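Local coordinates for aminopeptidase N (Francisella tularensis subsp. tularensis, PDB 5DLL), which probably trims single amino acids from the N-termini of intracellular peptides, working as a zinc-dependent aminopeptidase of the M1 family, at residues Asp355-Ile360 / Asn564-Trp569; Ala363-Asp368 / Pro543-His548; Leu581-Leu586 / Val633-Asn638; Asn592-Ile597 / Asn610-Pro615; Cys658-Pro663 / Ile671-Leu676. All coordinates share one frame; numbering follows the deposited sequence. Where two conformers were deposited one is given.

Contact 1: residues Asp355-Ile360 / Asn564-Trp569; sequences DDVRII and NAFNRW
Phe566 on helix 565-581 meets Val357 on helix 349-369 from the opposite direction. From CB, its CG lies anti to the backbone N (chi1 179°), which swings the ring toward the other helix. Farther out, Trp569 of the same helix lies over one face of the ring, its CE3 atom 4.0 Å above the plane and offset toward the rim. At the far end CE1 reaches Val357 CG2 at 3.9 Å, while CZ is equally far from both methyls, 4.1 Å from Val357 CG1 and from Val357 CG2. One turn on, the six-membered edge of Trp569 faces Arg358: CH2 stands 3.8 Å from Arg358 CD in one of the arginine's two conformers, so this contact is doubtful. Asn564 starts the helix as its N-cap, with OD1 accepting from Asn567 N. Across the boundary between the M1 peptidase region and the ARM-repeat region, the buried part of this contact is therefore hydrophobic, Val357 against the Phe566 ring, with Trp569 packed on that ring from its own helix.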
# COMPACT_ATOMS: atom_id res chain seq x y z
N ASP A 355 -5.35 -0.54 10.66
CA ASP A 355 -4.44 0.18 9.75
C ASP A 355 -5.01 0.37 8.35
O ASP A 355 -4.82 1.42 7.74
CB ASP A 355 -3.09 -0.54 9.65
CG ASP A 355 -2.30 -0.52 10.95
OD1 ASP A 355 -2.65 0.26 11.87
OD2 ASP A 355 -1.33 -1.30 11.06
N ASP A 356 -5.71 -0.65 7.83
CA ASP A 356 -6.31 -0.58 6.49
C ASP A 356 -7.53 0.34 6.46
O ASP A 356 -7.76 1.03 5.47
CB ASP A 356 -6.70 -1.98 5.99
CG ASP A 356 -5.51 -2.91 5.81
OD1 ASP A 356 -4.36 -2.42 5.66
OD2 ASP A 356 -5.71 -4.14 5.82
N VAL A 357 -8.30 0.35 7.55
CA VAL A 357 -9.45 1.25 7.66
C VAL A 357 -9.02 2.71 7.83
O VAL A 357 -9.64 3.60 7.24
CB VAL A 357 -10.37 0.84 8.83
CG1 VAL A 357 -11.49 1.86 9.03
CG2 VAL A 357 -10.96 -0.55 8.59
N ARG A 358 -7.98 2.96 8.63
CA ARG A 358 -7.46 4.31 8.81
C ARG A 358 -7.13 4.96 7.46
O ARG A 358 -7.31 6.17 7.30
CB ARG A 358 -6.21 4.30 9.71
CG ARG A 358 -6.47 4.01 11.19
CD ARG A 358 -7.76 4.65 11.69
NE ARG A 358 -7.85 6.05 11.30
CZ ARG A 358 -8.90 6.83 11.55
NH1 ARG A 358 -9.96 6.34 12.18
NH2 ARG A 358 -8.90 8.09 11.16
N ILE A 359 -6.64 4.17 6.51
CA ILE A 359 -6.37 4.64 5.14
C ILE A 359 -7.65 5.03 4.40
O ILE A 359 -7.68 6.06 3.73
CB ILE A 359 -5.58 3.59 4.32
CG1 ILE A 359 -4.10 3.62 4.70
CG2 ILE A 359 -5.74 3.81 2.82
CD1 ILE A 359 -3.27 2.51 4.09
N ILE A 360 -8.69 4.21 4.53
CA ILE A 360 -9.97 4.49 3.87
C ILE A 360 -10.63 5.74 4.45
O ILE A 360 -11.16 6.56 3.70
CB ILE A 360 -10.94 3.29 3.97
CG1 ILE A 360 -10.35 2.07 3.26
CG2 ILE A 360 -12.29 3.65 3.37
CD1 ILE A 360 -9.99 2.29 1.81
N ASN A 564 -16.83 -8.31 18.85
CA ASN A 564 -16.05 -7.72 17.76
C ASN A 564 -14.96 -6.76 18.25
O ASN A 564 -15.26 -5.64 18.66
CB ASN A 564 -16.98 -6.99 16.78
CG ASN A 564 -16.27 -6.57 15.51
OD1 ASN A 564 -16.20 -5.39 15.17
ND2 ASN A 564 -15.75 -7.55 14.78
N ALA A 565 -13.71 -7.21 18.17
CA ALA A 565 -12.55 -6.40 18.58
C ALA A 565 -12.50 -5.03 17.90
O ALA A 565 -12.13 -4.03 18.53
CB ALA A 565 -11.26 -7.16 18.30
N PHE A 566 -12.86 -4.97 16.62
CA PHE A 566 -12.81 -3.72 15.88
C PHE A 566 -13.77 -2.70 16.49
O PHE A 566 -13.36 -1.59 16.84
CB PHE A 566 -13.14 -3.95 14.40
CG PHE A 566 -13.14 -2.69 13.58
CD1 PHE A 566 -11.96 -2.19 13.04
CD2 PHE A 566 -14.32 -1.99 13.35
CE1 PHE A 566 -11.95 -1.03 12.28
CE2 PHE A 566 -14.33 -0.83 12.59
CZ PHE A 566 -13.14 -0.35 12.06
N ASN A 567 -15.04 -3.07 16.61
CA ASN A 567 -16.06 -2.15 17.14
C ASN A 567 -15.77 -1.70 18.57
O ASN A 567 -16.25 -0.65 18.99
CB ASN A 567 -17.47 -2.76 17.06
CG ASN A 567 -18.20 -2.39 15.77
OD1 ASN A 567 -17.67 -1.68 14.91
ND2 ASN A 567 -19.42 -2.88 15.63
N ARG A 568 -14.99 -2.49 19.31
CA ARG A 568 -14.53 -2.09 20.64
C ARG A 568 -13.55 -0.92 20.54
O ARG A 568 -13.72 0.09 21.21
CB ARG A 568 -13.88 -3.27 21.38
CG ARG A 568 -14.86 -4.36 21.78
CD ARG A 568 -14.18 -5.53 22.48
NE ARG A 568 -13.92 -5.26 23.89
CZ ARG A 568 -13.59 -6.17 24.80
NH1 ARG A 568 -13.48 -7.46 24.47
NH2 ARG A 568 -13.38 -5.81 26.06
N TRP A 569 -12.54 -1.07 19.69
CA TRP A 569 -11.61 0.02 19.37
C TRP A 569 -12.37 1.22 18.77
O TRP A 569 -12.16 2.36 19.18
CB TRP A 569 -10.51 -0.47 18.41
CG TRP A 569 -9.72 0.60 17.72
CD1 TRP A 569 -8.56 1.18 18.15
CD2 TRP A 569 -10.03 1.21 16.46
NE1 TRP A 569 -8.13 2.11 17.24
CE2 TRP A 569 -9.01 2.15 16.19
CE3 TRP A 569 -11.06 1.06 15.53
CZ2 TRP A 569 -9.00 2.94 15.04
CZ3 TRP A 569 -11.05 1.84 14.39
CH2 TRP A 569 -10.03 2.77 14.15

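Contact 2: residues Ala363-Asp368 / Pro543-His548; sequences AQFAED and PVKVEH
Phe365 and Val544 bring their backbones nearest, CA to CA 8.8 Å, where helix 349-369 passes the chain leading into strand 545-547. That strand forms an edge of the Ig-like domain's sheet, running parallel to strand 459-467 and tied to it by backbone bonds from Lys545 to Pro458 and Ile460, so the contact joins the peptidase domain to this beta domain. One side chain does most of the work. The Phe365 ring reaches across to the main chain of Pro543 and Val544, and its CZ comes within 3.8 Å of Val544 C; Val544 O lies at the ring's edge, in its plane. Lys545 slides past the ring in the opposite direction. Its CG sits 3.8 Å from Phe365 CE2, and bends at chi3 and chi4 (-66° at the latter) turn the chain so that NZ comes back to 3.5 Å from Phe365 CD2, approaching obliquely. Thr457, in the loop before strand 459-467, also touches the ring, and Pro543 packs on Met402 of helix 390-423. On the helix beside Phe365, the Gln364 amide is held in place: its OE1 lies in the plane of the phenyl ring at the edge, while NE2 bonds to Thr391 OG1 and also donates to Asp368 OD2 at 2.9 Å, meeting that oxygen from well above the carboxylate plane.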
# COMPACT_ATOMS: atom_id res chain seq x y z
N ALA A 363 -7.34 8.89 3.63
CA ALA A 363 -7.00 9.26 2.25
C ALA A 363 -8.12 9.01 1.24
O ALA A 363 -8.41 9.87 0.41
CB ALA A 363 -5.75 8.52 1.81
N GLN A 364 -8.75 7.84 1.32
CA GLN A 364 -9.73 7.43 0.31
C GLN A 364 -10.98 8.31 0.39
O GLN A 364 -11.44 8.83 -0.62
CB GLN A 364 -10.10 5.96 0.48
CG GLN A 364 -10.66 5.30 -0.78
CD GLN A 364 -12.09 5.72 -1.08
OE1 GLN A 364 -12.94 5.76 -0.19
NE2 GLN A 364 -12.36 6.03 -2.34
N PHE A 365 -11.51 8.46 1.60
CA PHE A 365 -12.63 9.37 1.84
C PHE A 365 -12.27 10.79 1.41
O PHE A 365 -13.10 11.48 0.82
CB PHE A 365 -13.03 9.35 3.32
CG PHE A 365 -13.93 8.20 3.72
CD1 PHE A 365 -14.05 7.05 2.94
CD2 PHE A 365 -14.64 8.26 4.91
CE1 PHE A 365 -14.87 6.01 3.33
CE2 PHE A 365 -15.47 7.22 5.30
CZ PHE A 365 -15.58 6.09 4.51
N ALA A 366 -11.04 11.21 1.69
CA ALA A 366 -10.56 12.54 1.30
C ALA A 366 -10.48 12.71 -0.22
O ALA A 366 -10.75 13.79 -0.74
CB ALA A 366 -9.20 12.83 1.93
N GLU A 367 -10.12 11.63 -0.92
CA GLU A 367 -10.08 11.62 -2.38
C GLU A 367 -11.48 11.67 -2.99
O GLU A 367 -11.69 12.34 -4.00
CB GLU A 367 -9.32 10.38 -2.88
CG GLU A 367 -9.08 10.36 -4.38
CD GLU A 367 -8.08 9.29 -4.79
OE1 GLU A 367 -8.28 8.11 -4.44
OE2 GLU A 367 -7.08 9.65 -5.45
N ASP A 368 -12.43 10.95 -2.39
CA ASP A 368 -13.81 10.94 -2.87
C ASP A 368 -14.55 12.25 -2.54
O ASP A 368 -15.60 12.53 -3.13
CB ASP A 368 -14.59 9.74 -2.31
CG ASP A 368 -14.46 8.48 -3.18
OD1 ASP A 368 -13.95 8.56 -4.33
OD2 ASP A 368 -14.89 7.41 -2.71
N PRO A 543 -17.33 0.33 3.11
CA PRO A 543 -16.63 1.62 3.11
C PRO A 543 -17.58 2.82 3.09
O PRO A 543 -17.77 3.46 2.05
CB PRO A 543 -15.78 1.54 1.84
CG PRO A 543 -16.58 0.69 0.92
CD PRO A 543 -17.29 -0.31 1.78
N VAL A 544 -18.16 3.11 4.25
CA VAL A 544 -19.20 4.13 4.38
C VAL A 544 -19.02 4.98 5.64
O VAL A 544 -18.39 4.53 6.61
CB VAL A 544 -20.61 3.48 4.43
CG1 VAL A 544 -20.90 2.73 3.14
CG2 VAL A 544 -20.75 2.54 5.62
N LYS A 545 -19.55 6.20 5.61
CA LYS A 545 -19.73 7.00 6.83
C LYS A 545 -21.01 6.52 7.51
O LYS A 545 -21.95 6.08 6.84
CB LYS A 545 -19.86 8.50 6.52
CG LYS A 545 -18.62 9.16 5.96
CD LYS A 545 -18.68 10.68 6.14
CE LYS A 545 -18.00 11.43 5.00
NZ LYS A 545 -16.53 11.22 4.94
N VAL A 546 -21.04 6.61 8.83
CA VAL A 546 -22.15 6.07 9.60
C VAL A 546 -22.65 7.09 10.62
O VAL A 546 -21.98 7.38 11.61
CB VAL A 546 -21.74 4.77 10.33
CG1 VAL A 546 -22.91 4.20 11.13
CG2 VAL A 546 -21.24 3.75 9.32
N GLU A 547 -23.83 7.65 10.34
CA GLU A 547 -24.51 8.54 11.28
C GLU A 547 -25.35 7.69 12.24
O GLU A 547 -26.42 7.21 11.88
CB GLU A 547 -25.40 9.55 10.54
CG GLU A 547 -26.16 10.50 11.46
CD GLU A 547 -26.91 11.58 10.71
OE1 GLU A 547 -26.27 12.31 9.91
OE2 GLU A 547 -28.13 11.71 10.91
N HIS A 548 -24.83 7.50 13.45
CA HIS A 548 -25.53 6.77 14.50
C HIS A 548 -25.36 7.52 15.80
O HIS A 548 -24.40 7.28 16.55
CB HIS A 548 -24.99 5.34 14.62
CG HIS A 548 -25.86 4.43 15.43
ND1 HIS A 548 -26.12 3.12 15.06
CD2 HIS A 548 -26.54 4.63 16.59
CE1 HIS A 548 -26.91 2.56 15.95
NE2 HIS A 548 -27.18 3.45 16.89

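Contact 3: residues Leu581-Leu586 / Val633-Asn638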
# COMPACT_ATOMS: atom_id res chain seq x y z
N LEU A 581 -13.26 17.23 21.89
CA LEU A 581 -13.94 18.35 21.22
C LEU A 581 -14.80 19.18 22.18
O LEU A 581 -14.94 20.39 22.00
CB LEU A 581 -14.80 17.84 20.05
CG LEU A 581 -14.07 17.10 18.93
CD1 LEU A 581 -15.08 16.65 17.87
CD2 LEU A 581 -12.97 17.94 18.31
N ASN A 582 -15.37 18.53 23.19
CA ASN A 582 -16.12 19.23 24.23
C ASN A 582 -15.22 19.87 25.29
O ASN A 582 -15.73 20.47 26.24
CB ASN A 582 -17.11 18.27 24.91
CG ASN A 582 -18.06 17.60 23.93
OD1 ASN A 582 -18.41 16.43 24.09
ND2 ASN A 582 -18.49 18.34 22.92
N ASN A 583 -13.90 19.76 25.14
CA ASN A 583 -12.94 20.23 26.15
C ASN A 583 -13.29 19.66 27.53
O ASN A 583 -13.11 20.31 28.55
CB ASN A 583 -12.88 21.76 26.19
CG ASN A 583 -12.33 22.37 24.90
OD1 ASN A 583 -13.04 23.05 24.17
ND2 ASN A 583 -11.06 22.12 24.64
N ALA A 584 -13.79 18.42 27.53
CA ALA A 584 -14.39 17.82 28.72
C ALA A 584 -13.35 17.14 29.59
O ALA A 584 -12.31 16.68 29.11
CB ALA A 584 -15.46 16.83 28.31
N ASP A 585 -13.65 17.07 30.89
CA ASP A 585 -12.85 16.29 31.83
C ASP A 585 -13.17 14.81 31.64
O ASP A 585 -14.12 14.45 30.95
CB ASP A 585 -13.13 16.70 33.28
CG ASP A 585 -12.52 18.05 33.64
OD1 ASP A 585 -11.46 18.41 33.07
OD2 ASP A 585 -13.10 18.75 34.50
N LEU A 586 -12.36 13.96 32.27
CA LEU A 586 -12.43 12.52 32.05
C LEU A 586 -13.49 11.87 32.95
O LEU A 586 -13.47 12.01 34.17
CB LEU A 586 -11.06 11.90 32.28
CG LEU A 586 -10.71 10.62 31.53
CD1 LEU A 586 -10.87 10.79 30.02
CD2 LEU A 586 -9.29 10.19 31.88
N VAL A 633 -4.83 20.52 20.60
CA VAL A 633 -3.63 20.11 21.35
C VAL A 633 -3.80 20.22 22.87
O VAL A 633 -3.42 19.30 23.59
CB VAL A 633 -2.33 20.86 20.91
CG1 VAL A 633 -2.04 20.64 19.43
CG2 VAL A 633 -2.39 22.34 21.25
N LEU A 634 -4.38 21.32 23.34
CA LEU A 634 -4.51 21.55 24.78
C LEU A 634 -5.49 20.56 25.43
O LEU A 634 -5.26 20.08 26.55
CB LEU A 634 -4.96 22.99 25.06
CG LEU A 634 -3.99 24.10 24.61
CD1 LEU A 634 -4.66 25.47 24.67
CD2 LEU A 634 -2.71 24.07 25.43
N SER A 635 -6.57 20.25 24.72
CA SER A 635 -7.58 19.32 25.21
C SER A 635 -7.06 17.88 25.24
O SER A 635 -7.39 17.13 26.16
CB SER A 635 -8.82 19.41 24.33
OG SER A 635 -9.84 18.54 24.79
N ARG A 636 -6.27 17.50 24.24
CA ARG A 636 -5.67 16.16 24.18
C ARG A 636 -4.56 16.00 25.21
O ARG A 636 -4.42 14.93 25.81
CB ARG A 636 -5.12 15.86 22.78
CG ARG A 636 -4.65 14.42 22.60
CD ARG A 636 -4.10 14.17 21.21
NE ARG A 636 -3.69 12.77 21.02
CZ ARG A 636 -2.54 12.24 21.44
NH1 ARG A 636 -1.65 12.96 22.12
NH2 ARG A 636 -2.29 10.95 21.19
N LYS A 637 -3.77 17.05 25.41
CA LYS A 637 -2.73 17.03 26.43
C LYS A 637 -3.38 16.83 27.80
O LYS A 637 -2.83 16.13 28.65
CB LYS A 637 -1.93 18.33 26.38
CG LYS A 637 -0.64 18.31 27.18
CD LYS A 637 0.18 19.56 26.90
CE LYS A 637 1.35 19.71 27.86
NZ LYS A 637 2.28 18.54 27.81
N ASN A 638 -4.55 17.44 27.99
CA ASN A 638 -5.28 17.37 29.25
C ASN A 638 -5.75 15.96 29.59
O ASN A 638 -5.49 15.48 30.69
CB ASN A 638 -6.48 18.32 29.24
CG ASN A 638 -7.16 18.42 30.59
OD1 ASN A 638 -6.50 18.50 31.62
ND2 ASN A 638 -8.49 18.42 30.58
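Asn583 and Ser635 make the closest approach, and it is a van der Waals one: Asn583 ND2 rests 3.5 Å from Ser635 CB, and Ser635 OG is 3.8 Å from Asn583 CA. The backbones are near here as well, with those two CA atoms 5.5 Å apart. Asn583 closes helix 565-581 in a Schellman motif, its positive phi (51°) turning the chain out of the helix and bringing the asparagine alongside helix 629-646. Hydrogen bonding enters through the serine. With OG anti to its own backbone N (chi1 -179°), Ser635 points its hydroxyl at the final turn of helix 565-581 and bonds to Ile580 O, pinning the helix end to the neighbouring helix. A looser polar encounter follows farther along the loop. The carboxylate of Asp585 and the amide of Asn638 lie with planes 61° apart, and Asp585 OD1 stays 3.9 Å from Asn638 ND2, too far for a hydrogen bond, though the amide may still feel a weak attraction to the carboxylate. Beyond it, Leu586 N makes a weak hydrogen bond to Gln642 OE1 and the Leu586 side chain touches Leu643. The loop 581-586 thus runs along the surface of helix 629-646 for about three turns as it carries the chain from helix 565-581 to helix 588-598; another side of helix 629-646, through Val633, meets Phe791 and Leu792 of helix 791-794.

Contact 4: residues Asn592-Ile597 / Asn610-Pro615; sequences NAFKSI and NALLIP
Leu612 sets one methyl squarely on the face of the Phe594 ring. CD2 stands 3.6 Å from the ring centroid and only 10° off the normal, a CH-pi contact, so all six ring carbons lie at similar distances from it. The phenyl reaches this place because its CG is turned anti to the backbone N, with chi1 at -152°, sending the ring out from its own helix so that one face meets the leucine. The same CD2 also meets Ile597 one turn farther on: Ile597 CG2 is 3.9 Å from it, the two side chains sliding past each other in opposite directions, and the methyl is wedged between an aromatic face and an aliphatic branch. These residues lie on 588-598 and 605-612, consecutive helices of the ARM-repeat region, which pack against each other here. Other helices close in on the pair: Trp651 of helix 648-658 touches both Phe594 and Leu612, and Leu643 of helix 629-646 touches the phenyl. At the tip of the ring, Phe594 CZ lies 3.4 Å from Leu612 O, a carbonyl whose hydrogen bond goes to Tyr683 OH of helix 668-685. On the helix bearing the ring, Ser596 OG bonds back to Ala593 O at 2.8 Å, arriving from above the carbonyl plane, on the same face as Ile597 N, the second donor to that oxygen.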
# COMPACT_ATOMS: atom_id res chain seq x y z
N ASN A 592 -12.77 3.42 34.16
CA ASN A 592 -12.85 2.02 34.57
C ASN A 592 -12.99 1.06 33.40
O ASN A 592 -12.54 -0.08 33.49
CB ASN A 592 -13.98 1.82 35.58
CG ASN A 592 -13.72 2.52 36.90
OD1 ASN A 592 -12.64 2.41 37.48
ND2 ASN A 592 -14.72 3.26 37.38
N ALA A 593 -13.64 1.50 32.33
CA ALA A 593 -13.66 0.74 31.07
C ALA A 593 -12.26 0.72 30.45
O ALA A 593 -11.82 -0.29 29.89
CB ALA A 593 -14.67 1.33 30.10
N PHE A 594 -11.56 1.85 30.57
CA PHE A 594 -10.18 1.99 30.11
C PHE A 594 -9.23 1.09 30.91
O PHE A 594 -8.34 0.46 30.35
CB PHE A 594 -9.75 3.45 30.27
CG PHE A 594 -8.69 3.90 29.30
CD1 PHE A 594 -9.03 4.26 28.01
CD2 PHE A 594 -7.37 4.00 29.70
CE1 PHE A 594 -8.07 4.69 27.11
CE2 PHE A 594 -6.40 4.44 28.81
CZ PHE A 594 -6.75 4.78 27.52
N LYS A 595 -9.45 1.04 32.22
CA LYS A 595 -8.66 0.21 33.13
C LYS A 595 -8.82 -1.29 32.81
O LYS A 595 -7.84 -2.04 32.83
CB LYS A 595 -9.09 0.48 34.58
CG LYS A 595 -8.24 -0.19 35.65
CD LYS A 595 -8.97 -0.30 36.98
CE LYS A 595 -9.00 1.01 37.75
NZ LYS A 595 -7.71 1.30 38.44
N SER A 596 -10.05 -1.71 32.54
CA SER A 596 -10.35 -3.13 32.31
C SER A 596 -9.75 -3.62 31.00
O SER A 596 -9.27 -4.75 30.92
CB SER A 596 -11.86 -3.36 32.30
OG SER A 596 -12.47 -2.69 31.21
N ILE A 597 -9.79 -2.77 29.97
CA ILE A 597 -9.13 -3.08 28.71
C ILE A 597 -7.63 -3.27 28.95
O ILE A 597 -7.03 -4.22 28.44
CB ILE A 597 -9.35 -1.96 27.67
CG1 ILE A 597 -10.84 -1.84 27.29
CG2 ILE A 597 -8.51 -2.20 26.42
CD1 ILE A 597 -11.34 -2.88 26.31
N ASN A 610 -3.53 -0.30 20.49
CA ASN A 610 -4.22 0.61 19.56
C ASN A 610 -5.41 1.31 20.22
O ASN A 610 -5.61 2.51 20.02
CB ASN A 610 -4.70 -0.12 18.30
CG ASN A 610 -3.80 0.12 17.10
OD1 ASN A 610 -4.26 0.50 16.03
ND2 ASN A 610 -2.50 -0.10 17.29
N ALA A 611 -6.19 0.55 20.98
CA ALA A 611 -7.37 1.08 21.66
C ALA A 611 -7.01 2.06 22.78
O ALA A 611 -7.74 3.02 23.02
CB ALA A 611 -8.22 -0.06 22.20
N LEU A 612 -5.88 1.82 23.45
CA LEU A 612 -5.47 2.65 24.58
C LEU A 612 -4.69 3.91 24.17
O LEU A 612 -4.53 4.83 24.98
CB LEU A 612 -4.66 1.83 25.59
CG LEU A 612 -5.37 0.72 26.37
CD1 LEU A 612 -4.43 0.15 27.42
CD2 LEU A 612 -6.66 1.18 27.03
N LEU A 613 -4.20 3.96 22.94
CA LEU A 613 -3.52 5.16 22.46
C LEU A 613 -4.56 6.17 21.97
O LEU A 613 -5.34 5.87 21.06
CB LEU A 613 -2.51 4.82 21.36
CG LEU A 613 -1.33 5.78 21.16
CD1 LEU A 613 -0.63 6.10 22.48
CD2 LEU A 613 -0.35 5.19 20.16
N ILE A 614 -4.57 7.34 22.60
CA ILE A 614 -5.54 8.40 22.28
C ILE A 614 -5.30 8.90 20.85
O ILE A 614 -4.14 9.11 20.46
CB ILE A 614 -5.42 9.58 23.30
CG1 ILE A 614 -5.78 9.12 24.71
CG2 ILE A 614 -6.32 10.75 22.91
CD1 ILE A 614 -7.27 8.92 24.96
N PRO A 615 -6.38 9.08 20.05
CA PRO A 615 -6.20 9.53 18.66
C PRO A 615 -5.29 10.75 18.55
O PRO A 615 -5.46 11.71 19.30
CB PRO A 615 -7.62 9.90 18.22
CG PRO A 615 -8.53 9.13 19.10
CD PRO A 615 -7.80 8.86 20.39

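Contact 5: residues Cys658-Pro663 / Ile671-Leu676; sequences CNDNKP and IAKRKL
Asp660 has its CG between the backbone N and the carbonyl carbon (chi1 77°), and Lys673, after a mostly extended chain, bends at chi4 (81°); together these turns make the carboxylate and the lysine chain cross at about a right angle. The setting is a helix-loop-helix link in the ARM-repeat region, where the chain leaves helix 648-658 and folds back on helix 668-685. Asp660 OD2 lies against the lysine's aliphatic end, 3.5 Å from Lys673 CD, whereas the charged nitrogen stays farther off: Lys673 NZ is 4.4 Å from OD2, beyond a salt bridge, and bonds instead to Gln657 O. The opposite charges would still be expected to attract. Nearer the helix end Cys658 packs on the backbone and side chains of the second helix: CB rests 3.7 Å from Lys673 O, and SG meets Leu676 CD2 at 3.8 Å in an apolar contact, which puts the thiol on the buried side of that helix, where Leu676 continues onto Ile608 of helix 605-612. The loop itself is shaped by two tight turns, an inverse gamma turn centred on Asn659, with a weak bond from Asp660 N to Cys658 O, and an Asx turn that uses the other carboxylate oxygen: Lys662 N donates to Asp660 OD1 at 2.8 Å, met nearly along its C-O axis with an N-H...O angle of 151°.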
# COMPACT_ATOMS: atom_id res chain seq x y z
N CYS A 658 5.09 -6.60 30.81
CA CYS A 658 5.45 -6.73 29.40
C CYS A 658 6.97 -6.69 29.18
O CYS A 658 7.47 -7.20 28.18
CB CYS A 658 4.81 -5.62 28.57
SG CYS A 658 3.00 -5.65 28.54
N ASN A 659 7.69 -6.09 30.13
CA ASN A 659 9.15 -5.94 30.05
C ASN A 659 9.85 -7.22 30.51
O ASN A 659 10.49 -7.25 31.57
CB ASN A 659 9.59 -4.75 30.91
CG ASN A 659 11.08 -4.46 30.81
OD1 ASN A 659 11.75 -4.24 31.82
ND2 ASN A 659 11.61 -4.45 29.59
N ASP A 660 9.71 -8.27 29.71
CA ASP A 660 10.24 -9.59 30.08
C ASP A 660 11.70 -9.71 29.62
O ASP A 660 12.25 -8.79 29.02
CB ASP A 660 9.35 -10.71 29.52
CG ASP A 660 9.54 -10.94 28.04
OD1 ASP A 660 10.51 -11.62 27.67
OD2 ASP A 660 8.70 -10.48 27.23
N ASN A 661 12.30 -10.86 29.92
CA ASN A 661 13.74 -11.05 29.74
C ASN A 661 14.07 -12.13 28.69
O ASN A 661 15.13 -12.76 28.74
CB ASN A 661 14.34 -11.42 31.11
CG ASN A 661 15.80 -11.06 31.23
OD1 ASN A 661 16.41 -10.50 30.32
ND2 ASN A 661 16.38 -11.38 32.38
N LYS A 662 13.17 -12.32 27.73
CA LYS A 662 13.37 -13.32 26.68
C LYS A 662 14.27 -12.78 25.58
O LYS A 662 14.33 -11.57 25.36
CB LYS A 662 12.03 -13.74 26.06
CG LYS A 662 11.15 -14.59 26.96
CD LYS A 662 9.78 -14.85 26.35
CE LYS A 662 9.01 -15.88 27.16
NZ LYS A 662 7.72 -16.27 26.51
N PRO A 663 14.96 -13.68 24.86
CA PRO A 663 15.71 -13.27 23.68
C PRO A 663 14.78 -12.76 22.57
O PRO A 663 13.64 -13.23 22.48
CB PRO A 663 16.41 -14.56 23.25
CG PRO A 663 15.55 -15.65 23.79
CD PRO A 663 15.04 -15.13 25.09
N ILE A 671 5.98 -9.50 19.81
CA ILE A 671 5.78 -8.24 19.11
C ILE A 671 4.70 -7.40 19.81
O ILE A 671 4.91 -6.22 20.08
CB ILE A 671 5.41 -8.48 17.62
CG1 ILE A 671 6.60 -9.10 16.89
CG2 ILE A 671 5.01 -7.18 16.94
CD1 ILE A 671 6.24 -9.77 15.58
N ALA A 672 3.56 -8.03 20.11
CA ALA A 672 2.43 -7.36 20.77
C ALA A 672 2.78 -6.87 22.17
O ALA A 672 2.28 -5.83 22.61
CB ALA A 672 1.23 -8.29 20.83
N LYS A 673 3.63 -7.64 22.85
CA LYS A 673 4.14 -7.29 24.19
C LYS A 673 4.91 -5.97 24.10
O LYS A 673 4.66 -5.05 24.88
CB LYS A 673 5.06 -8.41 24.71
CG LYS A 673 4.86 -8.84 26.16
CD LYS A 673 5.31 -10.29 26.35
CE LYS A 673 5.72 -10.63 27.78
NZ LYS A 673 4.59 -10.93 28.70
N ARG A 674 5.82 -5.90 23.13
CA ARG A 674 6.71 -4.75 22.95
C ARG A 674 6.00 -3.43 22.66
O ARG A 674 6.52 -2.36 22.99
CB ARG A 674 7.72 -5.02 21.83
CG ARG A 674 8.99 -5.72 22.28
CD ARG A 674 10.03 -5.74 21.17
NE ARG A 674 9.62 -6.63 20.07
CZ ARG A 674 9.84 -7.94 20.03
NH1 ARG A 674 10.47 -8.56 21.02
NH2 ARG A 674 9.43 -8.64 18.98
N LYS A 675 4.84 -3.49 22.02
CA LYS A 675 4.13 -2.25 21.70
C LYS A 675 3.21 -1.80 22.82
O LYS A 675 3.10 -0.60 23.07
CB LYS A 675 3.42 -2.31 20.35
CG LYS A 675 2.41 -3.43 20.16
CD LYS A 675 1.82 -3.37 18.75
CE LYS A 675 2.86 -3.68 17.68
NZ LYS A 675 2.26 -3.77 16.32
N LEU A 676 2.56 -2.74 23.52
CA LEU A 676 1.82 -2.38 24.73
C LEU A 676 2.79 -1.83 25.78
O LEU A 676 2.48 -0.87 26.48
CB LEU A 676 1.06 -3.57 25.32
CG LEU A 676 0.22 -3.22 26.55
CD1 LEU A 676 -0.87 -2.23 26.19
CD2 LEU A 676 -0.39 -4.45 27.21

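Overall arrangement
Contacts 1 and 2 share helix 349-369 and lie 13 Å apart between centres; together they fasten that peptidase-region helix to the ARM-repeat region through Val357 and Arg358 and, farther along, to the Ig-like domain through Phe365. Along the chain, contact 2 falls within the span bridged by contact 1, and contact 4 within that of contact 3; contact 5 comes last. Contacts 3, 4 and 5 all belong to the ARM-repeat region. Trp569 links contact 1 to contact 4 by packing on Ala611, and Arg636 links contacts 3 and 4 through probable hydrogen bonds to Ile614 O and Pro615 O. Contact 5 is remote from contact 2, about 35 Å between centres. One peptidase-region helix thus meets both the Ig-like and the ARM-repeat regions, away from the zinc site.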